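Local atomic coordinates of excinuclease ABC, subunit A. (Deinococcus radiodurans, PDB entry 2VF7), a protein that binds and hydrolyses ATP and binds DNA as a zinc-containing UvrA-type ABC protein, probably recognising damaged DNA in excision repair. Residues Val689-Asp695 and Leu719-Gly725. The protein carries 1 engineered substitution. Sequence-based numbering, arbitrary orientation.
Sequences VLALTVD and LGYLRLG
Thr693 and Arg723 face each other, their CA atoms 4.1 Å apart, as a single antiparallel bridge and a non-hydrogen-bonded pair. The flanking bonds are the evidence: Leu724 N donates to Leu692 O at 2.8 Å with an N-H...O angle of 167°, and Val694 N reaches Leu722 O at 2.7 Å, a more bent bond (135°). Each CA of the pair also directs a C-H at the opposite segment: Arg723 CA lies 3.2 Å from Leu692 O, and Thr693 CA approaches Leu722 O likewise.

Beyond the bridge, Gly725 N bonds to Leu690 O at 2.8 Å, and Gly725 CA lies against Leu690 CD2. The Asp695 N to Gly720 O bond at the other end is less certain, because the position of that oxygen is doubtful.

Leu724 buries the most surface of any residue here; its CD1 sits 3.4 Å from Leu692 O and also meets Val694 CG2, while CD2 abuts Val689 O. Val694 CG2, placed beside its own backbone N (chi1 167° puts CG1 anti to that N), also packs against the carbonyls of Leu719 and Leu722. Arg723 lays its aliphatic stem alongside the Ala691 carbonyl, with CD 3.3 Å from Ala691 O.

A type I turn from Leu719 to Leu722 shapes the second segment, and Thr693 N is hydrogen-bonded to Glu696 OE2. Tyr721 and Leu722 touch bound ADP, with Tyr721 OH bonded to Glu735. Segment 719-725 leads toward the ABC signature sequence LSGGE (Leu731-Glu735), which faces the ADP of the other nucleotide-binding half, by Gly46, as in ABC ATPases; the bridge ties it to the link between helices 686-690 and 694-700. Met602 of helix 602-605 packs against Val694, Leu719 and Leu722, and Ala603 against Leu690, with a backbone bond to Leu724; Val689 rests on helix 609-617, and helix 733-743 backs Leu719 and Tyr721.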
ATOM      1  N   VAL A 689     -33.635 -15.527  11.780  1.00 57.39           N
ATOM      2  CA  VAL A 689     -34.363 -14.281  12.078  1.00 55.79           C
ATOM      3  C   VAL A 689     -33.563 -12.998  11.817  1.00 56.02           C
ATOM      4  O   VAL A 689     -34.088 -12.055  11.289  1.00 56.68           O
ATOM      5  CB  VAL A 689     -35.135 -14.238  13.476  1.00 56.80           C
ATOM      6  CG1 VAL A 689     -35.658 -15.630  13.932  1.00 53.41           C
ATOM      7  CG2 VAL A 689     -34.378 -13.539  14.575  1.00 54.46           C
ATOM      8  N   LEU A 690     -32.295 -12.961  12.188  1.00 56.05           N
ATOM      9  CA  LEU A 690     -31.442 -11.814  11.892  1.00 54.92           C
ATOM     10  C   LEU A 690     -31.223 -11.531  10.403  1.00 54.51           C
ATOM     11  O   LEU A 690     -31.009 -10.392  10.045  1.00 53.62           O
ATOM     12  CB  LEU A 690     -30.126 -11.952  12.620  1.00 54.96           C
ATOM     13  CG  LEU A 690     -30.266 -11.862  14.140  1.00 55.08           C
ATOM     14  CD1 LEU A 690     -29.037 -12.425  14.808  1.00 56.21           C
ATOM     15  CD2 LEU A 690     -30.523 -10.408  14.580  1.00 54.62           C
ATOM     16  N   ALA A 691     -31.295 -12.568   9.556  1.00 54.41           N
ATOM     17  CA  ALA A 691     -31.272 -12.438   8.089  1.00 54.55           C
ATOM     18  C   ALA A 691     -32.585 -11.920   7.467  1.00 55.39           C
ATOM     19  O   ALA A 691     -32.663 -11.658   6.245  1.00 55.91           O
ATOM     20  CB  ALA A 691     -30.873 -13.760   7.449  1.00 53.82           C
ATOM     21  N   LEU A 692     -33.609 -11.771   8.308  1.00 55.27           N
ATOM     22  CA  LEU A 692     -34.930 -11.352   7.885  1.00 54.65           C
ATOM     23  C   LEU A 692     -34.965  -9.857   7.651  1.00 55.70           C
ATOM     24  O   LEU A 692     -34.452  -9.060   8.452  1.00 55.00           O
ATOM     25  CB  LEU A 692     -35.984 -11.748   8.931  1.00 54.11           C
ATOM     26  CG  LEU A 692     -37.109 -12.774   8.712  1.00 54.02           C
ATOM     27  CD1 LEU A 692     -36.832 -13.801   7.640  1.00 53.61           C
ATOM     28  CD2 LEU A 692     -37.455 -13.475  10.010  1.00 54.35           C
ATOM     29  N   THR A 693     -35.612  -9.506   6.547  1.00 56.16           N
ATOM     30  CA  THR A 693     -35.913  -8.175   6.156  1.00 57.32           C
ATOM     31  C   THR A 693     -36.942  -7.595   7.142  1.00 58.68           C
ATOM     32  O   THR A 693     -37.656  -8.360   7.806  1.00 59.79           O
ATOM     33  CB  THR A 693     -36.465  -8.271   4.736  1.00 57.86           C
ATOM     34  OG1 THR A 693     -35.379  -8.336   3.804  1.00 57.55           O
ATOM     35  CG2 THR A 693     -37.344  -7.118   4.383  1.00 58.28           C
ATOM     36  N   VAL A 694     -37.035  -6.267   7.261  1.00 59.25           N
ATOM     37  CA  VAL A 694     -38.036  -5.666   8.165  1.00 59.58           C
ATOM     38  C   VAL A 694     -39.463  -6.034   7.726  1.00 60.33           C
ATOM     39  O   VAL A 694     -40.320  -6.343   8.561  1.00 60.90           O
ATOM     40  CB  VAL A 694     -37.841  -4.110   8.376  1.00 59.36           C
ATOM     41  CG1 VAL A 694     -39.049  -3.486   9.034  1.00 58.20           C
ATOM     42  CG2 VAL A 694     -36.637  -3.838   9.247  1.00 58.31           C
ATOM     43  N   ASP A 695     -39.699  -6.021   6.415  1.00 61.08           N
ATOM     44  CA  ASP A 695     -40.942  -6.523   5.815  1.00 61.57           C
ATOM     45  C   ASP A 695     -41.280  -7.984   6.151  1.00 61.92           C
ATOM     46  O   ASP A 695     -42.434  -8.282   6.444  1.00 62.57           O
ATOM     47  CB  ASP A 695     -40.874  -6.417   4.295  1.00 61.66           C
ATOM     48  CG  ASP A 695     -41.111  -5.017   3.775  1.00 62.71           C
ATOM     49  OD1 ASP A 695     -41.016  -4.872   2.531  1.00 62.20           O
ATOM     50  OD2 ASP A 695     -41.394  -4.076   4.570  1.00 63.68           O
ATOM     51  N   LEU A 719     -37.892   1.706   5.703  1.00 54.21           N
ATOM     52  CA  LEU A 719     -36.756   0.803   5.797  1.00 53.61           C
ATOM     53  C   LEU A 719     -37.100  -0.697   5.716  1.00 53.33           C
ATOM     54  O   LEU A 719     -36.395  -1.510   6.259  1.00 53.17           O
ATOM     55  CB  LEU A 719     -35.966   1.070   7.084  1.00 53.34           C
ATOM     56  CG  LEU A 719     -35.408   2.473   7.353  1.00 53.84           C
ATOM     57  CD1 LEU A 719     -34.669   2.452   8.641  1.00 53.84           C
ATOM     58  CD2 LEU A 719     -34.489   2.923   6.242  1.00 54.14           C
ATOM     59  N   GLY A 720     -38.150  -1.057   5.004  1.00 53.13           N
ATOM     60  CA  GLY A 720     -38.576  -2.433   4.941  1.00 52.87           C
ATOM     61  C   GLY A 720     -37.561  -3.360   4.302  1.00 53.32           C
ATOM     62  O   GLY A 720     -37.621  -4.567   4.497  1.00 52.86           O
ATOM     63  N   TYR A 721     -36.630  -2.790   3.541  1.00 53.45           N
ATOM     64  CA  TYR A 721     -35.664  -3.581   2.784  1.00 53.28           C
ATOM     65  C   TYR A 721     -34.478  -4.019   3.638  1.00 53.42           C
ATOM     66  O   TYR A 721     -33.744  -4.928   3.259  1.00 53.37           O
ATOM     67  CB  TYR A 721     -35.217  -2.825   1.506  1.00 53.57           C
ATOM     68  CG  TYR A 721     -34.500  -1.509   1.749  1.00 52.81           C
ATOM     69  CD1 TYR A 721     -33.111  -1.446   1.797  1.00 52.83           C
ATOM     70  CD2 TYR A 721     -35.217  -0.331   1.937  1.00 52.82           C
ATOM     71  CE1 TYR A 721     -32.457  -0.251   2.022  1.00 52.42           C
ATOM     72  CE2 TYR A 721     -34.577   0.859   2.178  1.00 52.15           C
ATOM     73  CZ  TYR A 721     -33.201   0.899   2.215  1.00 53.06           C
ATOM     74  OH  TYR A 721     -32.572   2.102   2.444  1.00 53.48           O
ATOM     75  N   LEU A 722     -34.301  -3.383   4.796  1.00 53.36           N
ATOM     76  CA  LEU A 722     -33.174  -3.686   5.653  1.00 53.72           C
ATOM     77  C   LEU A 722     -33.373  -4.992   6.421  1.00 54.12           C
ATOM     78  O   LEU A 722     -34.509  -5.365   6.694  1.00 54.42           O
ATOM     79  CB  LEU A 722     -32.906  -2.522   6.615  1.00 53.54           C
ATOM     80  CG  LEU A 722     -32.444  -1.209   5.986  1.00 53.88           C
ATOM     81  CD1 LEU A 722     -32.194  -0.190   7.050  1.00 53.70           C
ATOM     82  CD2 LEU A 722     -31.175  -1.421   5.181  1.00 53.97           C
ATOM     83  N   ARG A 723     -32.261  -5.650   6.778  1.00 53.54           N
ATOM     84  CA  ARG A 723     -32.254  -6.897   7.531  1.00 53.62           C
ATOM     85  C   ARG A 723     -32.008  -6.647   9.017  1.00 54.32           C
ATOM     86  O   ARG A 723     -31.160  -5.839   9.396  1.00 54.93           O
ATOM     87  CB  ARG A 723     -31.192  -7.868   6.985  1.00 53.58           C
ATOM     88  CG  ARG A 723     -31.483  -8.401   5.589  1.00 52.80           C
ATOM     89  CD  ARG A 723     -30.458  -9.447   5.140  1.00 54.62           C
ATOM     90  NE  ARG A 723     -29.149  -8.850   4.870  1.00 60.49           N
ATOM     91  CZ  ARG A 723     -28.818  -8.199   3.740  1.00 62.40           C
ATOM     92  NH1 ARG A 723     -29.699  -8.060   2.734  1.00 59.47           N
ATOM     93  NH2 ARG A 723     -27.603  -7.669   3.618  1.00 59.17           N
ATOM     94  N   LEU A 724     -32.758  -7.348   9.860  1.00 54.28           N
ATOM     95  CA  LEU A 724     -32.706  -7.174  11.313  1.00 53.66           C
ATOM     96  C   LEU A 724     -31.293  -7.134  11.886  1.00 53.10           C
ATOM     97  O   LEU A 724     -30.983  -6.282  12.705  1.00 53.39           O
ATOM     98  CB  LEU A 724     -33.519  -8.290  11.986  1.00 53.96           C
ATOM     99  CG  LEU A 724     -34.953  -7.892  12.299  1.00 53.25           C
ATOM    100  CD1 LEU A 724     -35.568  -7.215  11.105  1.00 53.12           C
ATOM    101  CD2 LEU A 724     -35.739  -9.112  12.738  1.00 53.34           C
ATOM    102  N   GLY A 725     -30.447  -8.049  11.431  1.00 52.53           N
ATOM    103  CA  GLY A 725     -29.056  -8.164  11.870  1.00 52.64           C
ATOM    104  C   GLY A 725     -28.037  -7.461  10.975  1.00 52.81           C
ATOM    105  O   GLY A 725     -26.834  -7.552  11.214  1.00 53.33           O
TER